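Local coordinates for pyridoxamine 5-phosphate-dependent dehydrase (Escherichia coli, PDB 3B8X), which catalyses the pyridoxal phosphate-dependent removal of the C3'-hydroxyl from GDP-4-keto-6-deoxy-D-mannose, a step in making the L-colitose of O-antigens, at residues B[15-20]-B[258-263]; B[207-212]-B[226-231]; B[284-289]-B[383-388]. The protein carries 1 engineered substitution. All blocks are in the same frame, centred on the assembly; numbering follows the deposited sequence. Where two conformers were deposited one is given.

Interaction 1 (B[15-20]-B[258-263]); sequences DLEYKA and GAIGIE
The flat groups are two carboxylates, Glu-17 and Glu-263, their planes 85° apart, and they do not touch: Glu-17 OE2 stays 5.5 Å from Glu-263 OE1. What touches instead is oxygen on methylene, Glu-17 OE2 lying 3.4 Å from Glu-263 CB. The two probably negative groups are thus kept apart, and the charge of Glu-17 is probably balanced by Lys-267, which forms a salt bridge to OE2, with Gln-264 NE2 also bonding to OE2 and the backbone N of Asp-14 to OE1. A bend at chi2 (80°) brings this side chain across the contact, its CG resting 3.8 Å from Ile-260 CG2.

Glu-263 bends at chi2 too and lays its CG 3.5 Å from Leu-16 O. A water donates to Leu-16 O at 2.6 Å and, weakly, to Glu-263 OE2, so a backbone carbonyl already used within its helix gains a second donor. The apolar part of the interface is small: Ala-20 CB meets Ala-259 CB at 3.8 Å, consistent with the axes of 15-20 and 258-263 approaching to 8.3 Å, their directions 151° apart and so roughly antiparallel.

Around this pair, helix 34-47 packs on helix 255-286 through Tyr-35 against Ala-259 and Ile-262; loops bring Trp-13 and Met-195 onto Ile-260, and Tyr-18 of helix 15-27 packs on Leu-25 of the second subunit.

Interaction 2 (B[207-212]-B[226-231]); sequences IYHILL and KNKVTG
A tight beta hairpin, strand 226-227 turning back into strand 231-232 through Lys-228, Val-229 and Thr-230, is pinned against helix 205-214, and an Asx turn at Asn-227 shapes its loop. Hydrogen bonding across the contact rests on one bond. Lys-228 N donates to His-209 ND1 at 3.0 Å, almost straight at 171° and close to the imidazole plane. ND1 therefore acts as acceptor, so a neutral ring would probably carry its proton on NE2.

Within the loop, Asn-227 OD1 takes two backbone donors, Val-229 N and Thr-230 N, both at 2.6 Å and both on a lone pair in its carbonyl plane. Its ND2 donates to Thr-230 OG1 at 2.9 Å and also reaches Pro-224 O. With chi1 at 65°, CG sits between the backbone N and carbonyl carbon, putting the amide over the loop it organises.

Apolar contact comes from Val-229, whose CG2 rests 3.8 Å from the backbone C of His-209 and touches Ile-210 CG1 more loosely. Thr-72 and Ala-68 also pack on Ile-210. Lys-228 curls past the ring, chi2 nearly eclipsed at 16°, so that its CB lies 3.8 Å and its CD 3.9 Å from His-209 ND1.

Interaction 3 (B[284-289]-B[383-388]); sequences DKFKDH and DYLREV
The backbone of 284-289 passes from helix 255-286 into a type I turn, Phe-286 to His-289, set beside helix 379-388, with the Lys-285 and Arg-386 CA atoms 7.0 Å apart.

Arg-386 has the largest share of the contact. Its CG is anti to the backbone N, and a bend at chi2 (66°) lays the chain over Phe-286 so that the two side chains slide past each other in opposite directions. Arg-386 CD sits 3.5 Å from the centroid of the Phe-286 ring, 14° off its normal: a CH-pi contact centred on the face. Beyond it, Arg-386 NE makes a weak, bent bond of 2.9 Å to Lys-285 O at the guanidinium edge, and a water joins the same carbonyl to NH2. One guanidinium face is covered over its centre by His-289 CD2, 3.4 Å from Arg-386 CZ. The imidazole is fixed by bonds from NE2 to Leu-389 O and from Tyr-291 N to ND1.

Leu-385 CG comes up to Phe-286 CZ at 3.5 Å, and Phe-282 and Phe-308 also meet that ring. On the more polar side, Lys-285 NZ forms a weak salt bridge with Asp-383 OD1 at 3.3 Å, reinforced by a water between NZ and Asp-383 O; OD1 is also hydrogen-bonded to Tyr-281 OH, its stronger partner.

The arrangement belongs to the small C-terminal domain of an aspartate aminotransferase-type fold, near Glu-377 and Asp-380, which bind Mg(2+) in another crystal structure of this protein, though no Mg(2+) is bound to this chain here; Asp-380 lies about 4 Å from Asp-383, side chain to side chain.

From the N terminus, helix 15-27 is the first element used; interaction 1 joins it to helix 255-286 and closes a loop of 237 residues that holds most strands of the eight-stranded mixed sheet. Nested inside that loop, interaction 2 closes a short one of 13 residues, tying helix 205-214 to the hairpin that follows it after a short loop. Interaction 3 opens only after interaction 1 has closed: it joins the far part of helix 255-286 to the C-terminal helix 379-388 across 93 residues. The long helix is thus common to interactions 1 and 3, whose nearest atoms are about 26 Å apart, while interactions 2 and 3 lie on opposite sides of the chain's centre.

Interaction 1 (B[15-20]-B[258-263])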
loop_
_atom_site.group_PDB
_atom_site.type_symbol
_atom_site.label_atom_id
_atom_site.label_comp_id
_atom_site.label_asym_id
_atom_site.label_seq_id
_atom_site.Cartn_x
_atom_site.Cartn_y
_atom_site.Cartn_z
ATOM N N ASP B 15 -20.707 -12.799 15.605
ATOM C CA ASP B 15 -20.417 -12.049 16.802
ATOM C C ASP B 15 -18.918 -12.077 17.099
ATOM O O ASP B 15 -18.394 -11.111 17.643
ATOM C CB ASP B 15 -21.222 -12.586 17.999
ATOM C CG ASP B 15 -20.874 -14.056 18.347
ATOM O OD1 ASP B 15 -21.449 -14.994 17.732
ATOM O OD2 ASP B 15 -20.030 -14.285 19.251
ATOM N N LEU B 16 -18.232 -13.178 16.783
ATOM C CA LEU B 16 -16.817 -13.315 17.111
ATOM C C LEU B 16 -15.935 -12.278 16.453
ATOM O O LEU B 16 -14.985 -11.783 17.073
ATOM C CB LEU B 16 -16.274 -14.725 16.868
ATOM C CG LEU B 16 -16.955 -15.824 17.698
ATOM C CD1 LEU B 16 -16.276 -17.157 17.455
ATOM C CD2 LEU B 16 -16.922 -15.466 19.178
ATOM N N GLU B 17 -16.237 -11.935 15.208
ATOM C CA GLU B 17 -15.426 -10.921 14.554
ATOM C C GLU B 17 -15.673 -9.566 15.194
ATOM O O GLU B 17 -14.749 -8.812 15.426
ATOM C CB GLU B 17 -15.611 -10.915 13.051
ATOM C CG GLU B 17 -14.848 -12.085 12.403
ATOM C CD GLU B 17 -15.595 -13.397 12.522
ATOM O OE1 GLU B 17 -16.767 -13.373 12.909
ATOM O OE2 GLU B 17 -15.018 -14.460 12.236
ATOM N N TYR B 18 -16.909 -9.292 15.565
ATOM C CA TYR B 18 -17.248 -8.029 16.220
ATOM C C TYR B 18 -16.650 -7.934 17.600
ATOM O O TYR B 18 -16.248 -6.860 18.041
ATOM C CB TYR B 18 -18.760 -7.915 16.293
ATOM C CG TYR B 18 -19.323 -7.512 14.949
ATOM C CD1 TYR B 18 -19.707 -8.473 13.993
ATOM C CD2 TYR B 18 -19.395 -6.152 14.600
ATOM C CE1 TYR B 18 -20.169 -8.063 12.739
ATOM C CE2 TYR B 18 -19.830 -5.742 13.358
ATOM C CZ TYR B 18 -20.251 -6.699 12.446
ATOM O OH TYR B 18 -20.728 -6.269 11.228
ATOM N N LYS B 19 -16.582 -9.073 18.273
ATOM C CA LYS B 19 -15.970 -9.138 19.593
ATOM C C LYS B 19 -14.467 -8.860 19.483
ATOM O O LYS B 19 -13.848 -8.278 20.379
ATOM C CB LYS B 19 -16.216 -10.519 20.246
ATOM C CG LYS B 19 -17.507 -10.582 21.078
ATOM C CD LYS B 19 -18.202 -11.935 20.996
ATOM C CE LYS B 19 -19.718 -11.784 21.153
ATOM N NZ LYS B 19 -20.234 -12.403 22.410
ATOM N N ALA B 20 -13.866 -9.340 18.398
ATOM C CA ALA B 20 -12.446 -9.087 18.162
ATOM C C ALA B 20 -12.226 -7.586 17.995
ATOM O O ALA B 20 -11.309 -7.021 18.572
ATOM C CB ALA B 20 -11.956 -9.873 16.903
ATOM N N GLY B 258 -5.968 -7.932 11.878
ATOM C CA GLY B 258 -5.317 -9.106 12.445
ATOM C C GLY B 258 -6.274 -9.770 13.457
ATOM O O GLY B 258 -6.414 -10.977 13.476
ATOM N N ALA B 259 -7.013 -8.989 14.230
ATOM C CA ALA B 259 -7.926 -9.574 15.201
ATOM C C ALA B 259 -9.034 -10.331 14.517
ATOM O O ALA B 259 -9.353 -11.458 14.893
ATOM C CB ALA B 259 -8.483 -8.537 16.177
ATOM N N ILE B 260 -9.615 -9.692 13.511
ATOM C CA ILE B 260 -10.697 -10.279 12.774
ATOM C C ILE B 260 -10.140 -11.563 12.151
ATOM O O ILE B 260 -10.836 -12.609 12.098
ATOM C CB ILE B 260 -11.159 -9.349 11.628
ATOM C CG1 ILE B 260 -11.831 -8.082 12.175
ATOM C CG2 ILE B 260 -12.064 -10.090 10.670
ATOM C CD1 ILE B 260 -11.865 -6.858 11.234
ATOM N N GLY B 261 -8.931 -11.458 11.591
ATOM C CA GLY B 261 -8.379 -12.604 10.855
ATOM C C GLY B 261 -8.259 -13.872 11.698
ATOM O O GLY B 261 -8.395 -14.984 11.197
ATOM N N ILE B 262 -7.920 -13.700 12.967
ATOM C CA ILE B 262 -7.715 -14.851 13.844
ATOM C C ILE B 262 -9.015 -15.634 13.962
ATOM O O ILE B 262 -9.013 -16.858 13.963
ATOM C CB ILE B 262 -7.366 -14.334 15.238
ATOM C CG1 ILE B 262 -5.909 -13.848 15.235
ATOM C CG2 ILE B 262 -7.744 -15.372 16.295
ATOM C CD1 ILE B 262 -5.584 -12.743 16.293
ATOM N N GLU B 263 -10.117 -14.881 14.007
ATOM C CA GLU B 263 -11.430 -15.463 14.193
ATOM C C GLU B 263 -11.728 -16.190 12.913
ATOM O O GLU B 263 -12.202 -17.305 12.957
ATOM C CB GLU B 263 -12.479 -14.375 14.458
ATOM C CG GLU B 263 -12.348 -13.699 15.821
ATOM C CD GLU B 263 -12.121 -14.666 16.988
ATOM O OE1 GLU B 263 -12.548 -15.846 16.943
ATOM O OE2 GLU B 263 -11.524 -14.221 17.987
HETATM O O HOH W 1 -13.778 -12.715 19.134
#

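Interaction 2 (B[207-212]-B[226-231])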
loop_
_atom_site.group_PDB
_atom_site.type_symbol
_atom_site.label_atom_id
_atom_site.label_comp_id
_atom_site.label_asym_id
_atom_site.label_seq_id
_atom_site.Cartn_x
_atom_site.Cartn_y
_atom_site.Cartn_z
ATOM N N ILE B 207 14.129 -14.047 3.409
ATOM C CA ILE B 207 12.986 -13.436 2.756
ATOM C C ILE B 207 12.038 -12.889 3.826
ATOM O O ILE B 207 11.542 -11.778 3.699
ATOM C CB ILE B 207 12.262 -14.462 1.893
ATOM C CG1 ILE B 207 13.135 -14.830 0.699
ATOM C CG2 ILE B 207 10.982 -13.894 1.357
ATOM C CD1 ILE B 207 13.165 -13.792 -0.395
ATOM N N TYR B 208 11.743 -13.700 4.841
ATOM C CA TYR B 208 10.911 -13.316 5.990
ATOM C C TYR B 208 11.404 -11.997 6.599
ATOM O O TYR B 208 10.684 -11.015 6.719
ATOM C CB TYR B 208 11.044 -14.396 7.058
ATOM C CG TYR B 208 10.256 -14.082 8.302
ATOM C CD1 TYR B 208 8.958 -13.580 8.204
ATOM C CD2 TYR B 208 10.783 -14.274 9.578
ATOM C CE1 TYR B 208 8.184 -13.271 9.324
ATOM C CE2 TYR B 208 10.020 -13.938 10.723
ATOM C CZ TYR B 208 8.718 -13.472 10.587
ATOM O OH TYR B 208 7.931 -13.189 11.677
ATOM N N HIS B 209 12.674 -11.936 6.955
ATOM C CA HIS B 209 13.194 -10.689 7.481
ATOM C C HIS B 209 13.120 -9.553 6.459
ATOM O O HIS B 209 12.772 -8.427 6.821
ATOM C CB HIS B 209 14.629 -10.915 8.011
ATOM C CG HIS B 209 14.657 -11.779 9.236
ATOM N ND1 HIS B 209 15.821 -12.272 9.797
ATOM C CD2 HIS B 209 13.640 -12.247 9.999
ATOM C CE1 HIS B 209 15.514 -12.989 10.865
ATOM N NE2 HIS B 209 14.197 -12.998 11.003
ATOM N N ILE B 210 13.397 -9.835 5.184
ATOM C CA ILE B 210 13.344 -8.761 4.188
ATOM C C ILE B 210 11.922 -8.237 4.136
ATOM O O ILE B 210 11.677 -7.035 4.017
ATOM C CB ILE B 210 13.724 -9.234 2.773
ATOM C CG1 ILE B 210 15.252 -9.442 2.640
ATOM C CG2 ILE B 210 13.306 -8.194 1.772
ATOM C CD1 ILE B 210 15.724 -10.379 1.459
ATOM N N LEU B 211 10.985 -9.147 4.248
ATOM C CA LEU B 211 9.574 -8.756 4.194
ATOM C C LEU B 211 9.235 -7.853 5.379
ATOM O O LEU B 211 8.582 -6.816 5.221
ATOM C CB LEU B 211 8.635 -9.977 4.162
ATOM C CG LEU B 211 8.759 -10.741 2.827
ATOM C CD1 LEU B 211 8.176 -12.151 2.891
ATOM C CD2 LEU B 211 8.086 -9.967 1.652
ATOM N N LEU B 212 9.692 -8.241 6.567
ATOM C CA LEU B 212 9.414 -7.466 7.780
ATOM C C LEU B 212 9.956 -6.050 7.703
ATOM O O LEU B 212 9.368 -5.111 8.265
ATOM C CB LEU B 212 10.009 -8.141 8.998
ATOM C CG LEU B 212 9.370 -9.488 9.370
ATOM C CD1 LEU B 212 10.216 -10.083 10.473
ATOM C CD2 LEU B 212 7.940 -9.296 9.826
ATOM N N LYS B 226 19.194 -10.110 15.997
ATOM C CA LYS B 226 20.035 -10.773 15.029
ATOM C C LYS B 226 19.062 -11.017 13.885
ATOM O O LYS B 226 18.012 -11.618 14.096
ATOM C CB LYS B 226 20.515 -12.133 15.567
ATOM C CG LYS B 226 20.670 -12.225 17.076
ATOM C CD LYS B 226 21.826 -13.148 17.457
ATOM C CE LYS B 226 21.587 -13.817 18.807
ATOM N NZ LYS B 226 22.354 -15.091 18.947
ATOM N N ASN B 227 19.372 -10.544 12.688
ATOM C CA ASN B 227 18.432 -10.727 11.581
ATOM C C ASN B 227 19.236 -10.781 10.314
ATOM O O ASN B 227 20.363 -10.314 10.278
ATOM C CB ASN B 227 17.451 -9.545 11.502
ATOM C CG ASN B 227 18.146 -8.258 11.165
ATOM O OD1 ASN B 227 18.483 -8.000 10.002
ATOM N ND2 ASN B 227 18.521 -7.519 12.207
ATOM N N LYS B 228 18.644 -11.327 9.265
ATOM C CA LYS B 228 19.350 -11.460 7.995
ATOM C C LYS B 228 19.549 -10.186 7.221
ATOM O O LYS B 228 20.186 -10.201 6.155
ATOM C CB LYS B 228 18.554 -12.422 7.112
ATOM C CG LYS B 228 18.614 -13.900 7.542
ATOM C CD LYS B 228 19.120 -14.114 8.959
ATOM C CE LYS B 228 19.542 -15.568 9.166
ATOM N NZ LYS B 228 21.012 -15.717 9.384
ATOM N N VAL B 229 18.960 -9.090 7.679
ATOM C CA VAL B 229 19.062 -7.895 6.861
ATOM C C VAL B 229 20.216 -7.048 7.302
ATOM O O VAL B 229 20.970 -6.532 6.481
ATOM C CB VAL B 229 17.744 -6.987 6.877
ATOM C CG1 VAL B 229 17.941 -5.785 5.967
ATOM C CG2 VAL B 229 16.507 -7.820 6.417
ATOM N N THR B 230 20.312 -6.838 8.602
ATOM C CA THR B 230 21.367 -5.973 9.085
ATOM C C THR B 230 22.320 -6.778 9.958
ATOM O O THR B 230 23.289 -6.245 10.496
ATOM C CB THR B 230 20.775 -4.847 9.933
ATOM O OG1 THR B 230 20.306 -5.424 11.154
ATOM C CG2 THR B 230 19.610 -4.172 9.186
ATOM N N GLY B 231 22.069 -8.079 10.061
ATOM C CA GLY B 231 22.978 -8.917 10.805
ATOM C C GLY B 231 22.738 -8.778 12.281
ATOM O O GLY B 231 22.093 -9.635 12.898
#

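Interaction 3 (B[284-289]-B[383-388])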
loop_
_atom_site.group_PDB
_atom_site.type_symbol
_atom_site.label_atom_id
_atom_site.label_comp_id
_atom_site.label_asym_id
_atom_site.label_seq_id
_atom_site.Cartn_x
_atom_site.Cartn_y
_atom_site.Cartn_z
ATOM N N ASP B 284 -22.721 -31.289 -10.417
ATOM C CA ASP B 284 -23.714 -32.296 -10.733
ATOM C C ASP B 284 -24.815 -31.623 -11.545
ATOM O O ASP B 284 -25.365 -32.174 -12.501
ATOM C CB ASP B 284 -24.278 -32.894 -9.454
ATOM C CG ASP B 284 -25.614 -33.556 -9.667
ATOM O OD1 ASP B 284 -25.707 -34.422 -10.569
ATOM O OD2 ASP B 284 -26.575 -33.208 -8.949
ATOM N N LYS B 285 -25.113 -30.383 -11.209
ATOM C CA LYS B 285 -26.149 -29.701 -11.963
ATOM C C LYS B 285 -25.823 -29.176 -13.372
ATOM O O LYS B 285 -26.730 -28.968 -14.200
ATOM C CB LYS B 285 -26.701 -28.565 -11.108
ATOM C CG LYS B 285 -27.539 -29.066 -9.991
ATOM C CD LYS B 285 -28.908 -28.505 -10.237
ATOM C CE LYS B 285 -29.957 -29.576 -10.261
ATOM N NZ LYS B 285 -31.256 -28.869 -10.388
ATOM N N PHE B 286 -24.553 -28.855 -13.607
ATOM C CA PHE B 286 -24.134 -28.297 -14.880
ATOM C C PHE B 286 -23.222 -29.234 -15.668
ATOM O O PHE B 286 -22.638 -28.828 -16.679
ATOM C CB PHE B 286 -23.388 -26.984 -14.607
ATOM C CG PHE B 286 -24.296 -25.831 -14.274
ATOM C CD1 PHE B 286 -24.678 -25.600 -12.964
ATOM C CD2 PHE B 286 -24.793 -25.007 -15.275
ATOM C CE1 PHE B 286 -25.507 -24.543 -12.659
ATOM C CE2 PHE B 286 -25.663 -23.962 -14.970
ATOM C CZ PHE B 286 -26.005 -23.732 -13.665
ATOM N N LYS B 287 -23.055 -30.465 -15.194
ATOM C CA LYS B 287 -22.111 -31.355 -15.866
ATOM C C LYS B 287 -22.291 -31.625 -17.357
ATOM O O LYS B 287 -21.308 -31.650 -18.117
ATOM C CB LYS B 287 -21.638 -32.546 -15.021
ATOM C CG LYS B 287 -22.538 -33.758 -15.070
ATOM C CD LYS B 287 -23.215 -33.987 -13.717
ATOM C CE LYS B 287 -24.149 -35.201 -13.740
ATOM N NZ LYS B 287 -25.537 -34.981 -13.194
ATOM N N ASP B 288 -23.541 -31.755 -17.794
ATOM C CA ASP B 288 -23.767 -31.963 -19.214
ATOM C C ASP B 288 -24.449 -30.748 -19.807
ATOM O O ASP B 288 -25.356 -30.855 -20.625
ATOM C CB ASP B 288 -24.608 -33.209 -19.449
ATOM C CG ASP B 288 -23.814 -34.478 -19.260
ATOM O OD1 ASP B 288 -22.854 -34.695 -20.042
ATOM O OD2 ASP B 288 -24.156 -35.232 -18.316
ATOM N N HIS B 289 -24.035 -29.577 -19.382
ATOM C CA HIS B 289 -24.711 -28.428 -19.894
ATOM C C HIS B 289 -24.529 -28.399 -21.395
ATOM O O HIS B 289 -23.439 -28.723 -21.908
ATOM C CB HIS B 289 -24.228 -27.155 -19.212
ATOM C CG HIS B 289 -25.190 -26.019 -19.340
ATOM N ND1 HIS B 289 -25.315 -25.296 -20.501
ATOM C CD2 HIS B 289 -26.120 -25.534 -18.486
ATOM C CE1 HIS B 289 -26.246 -24.375 -20.338
ATOM N NE2 HIS B 289 -26.756 -24.502 -19.129
ATOM N N ASP B 383 -29.898 -24.153 -8.197
ATOM C CA ASP B 383 -31.027 -24.682 -8.971
ATOM C C ASP B 383 -31.490 -23.529 -9.848
ATOM O O ASP B 383 -31.911 -23.664 -11.009
ATOM C CB ASP B 383 -32.213 -24.957 -8.036
ATOM C CG ASP B 383 -32.041 -26.208 -7.171
ATOM O OD1 ASP B 383 -31.311 -27.137 -7.572
ATOM O OD2 ASP B 383 -32.680 -26.276 -6.093
ATOM N N TYR B 384 -31.545 -22.382 -9.208
ATOM C CA TYR B 384 -32.065 -21.201 -9.863
ATOM C C TYR B 384 -31.166 -20.882 -11.047
ATOM O O TYR B 384 -31.619 -20.672 -12.183
ATOM C CB TYR B 384 -32.096 -20.053 -8.830
ATOM C CG TYR B 384 -32.684 -18.745 -9.307
ATOM C CD1 TYR B 384 -33.890 -18.697 -10.015
ATOM C CD2 TYR B 384 -32.022 -17.538 -9.051
ATOM C CE1 TYR B 384 -34.424 -17.462 -10.460
ATOM C CE2 TYR B 384 -32.539 -16.315 -9.489
ATOM C CZ TYR B 384 -33.739 -16.278 -10.197
ATOM O OH TYR B 384 -34.254 -15.064 -10.636
ATOM N N LEU B 385 -29.868 -20.849 -10.768
ATOM C CA LEU B 385 -28.876 -20.542 -11.790
ATOM C C LEU B 385 -29.010 -21.492 -12.982
ATOM O O LEU B 385 -29.038 -21.039 -14.140
ATOM C CB LEU B 385 -27.494 -20.609 -11.164
ATOM C CG LEU B 385 -26.262 -20.589 -12.063
ATOM C CD1 LEU B 385 -25.955 -19.159 -12.437
ATOM C CD2 LEU B 385 -25.158 -21.114 -11.176
ATOM N N ARG B 386 -29.204 -22.784 -12.684
ATOM C CA ARG B 386 -29.425 -23.811 -13.714
ATOM C C ARG B 386 -30.695 -23.605 -14.569
ATOM O O ARG B 386 -30.688 -23.854 -15.786
ATOM C CB ARG B 386 -29.303 -25.215 -13.123
ATOM C CG ARG B 386 -29.296 -26.368 -14.126
ATOM C CD ARG B 386 -28.085 -26.403 -15.032
ATOM N NE ARG B 386 -28.212 -27.396 -16.110
ATOM C CZ ARG B 386 -28.874 -27.204 -17.255
ATOM N NH1 ARG B 386 -29.572 -26.101 -17.491
ATOM N NH2 ARG B 386 -28.882 -28.149 -18.172
ATOM N N GLU B 387 -31.762 -23.092 -13.952
ATOM C CA GLU B 387 -32.996 -22.764 -14.654
ATOM C C GLU B 387 -32.791 -21.522 -15.530
ATOM O O GLU B 387 -33.292 -21.413 -16.625
ATOM C CB GLU B 387 -34.099 -22.465 -13.641
ATOM C CG GLU B 387 -35.412 -22.043 -14.275
ATOM C CD GLU B 387 -36.088 -23.200 -14.983
ATOM O OE1 GLU B 387 -35.757 -24.357 -14.650
ATOM O OE2 GLU B 387 -36.936 -22.959 -15.871
ATOM N N VAL B 388 -32.052 -20.553 -15.031
ATOM C CA VAL B 388 -31.791 -19.329 -15.797
ATOM C C VAL B 388 -30.911 -19.590 -17.035
ATOM O O VAL B 388 -31.127 -19.016 -18.105
ATOM C CB VAL B 388 -31.058 -18.316 -14.900
ATOM C CG1 VAL B 388 -30.690 -17.055 -15.639
ATOM C CG2 VAL B 388 -31.882 -18.019 -13.654
HETATM O O HOH W 2 -32.527 -26.331 -11.444
HETATM O O HOH W 3 -27.001 -30.336 -17.022
#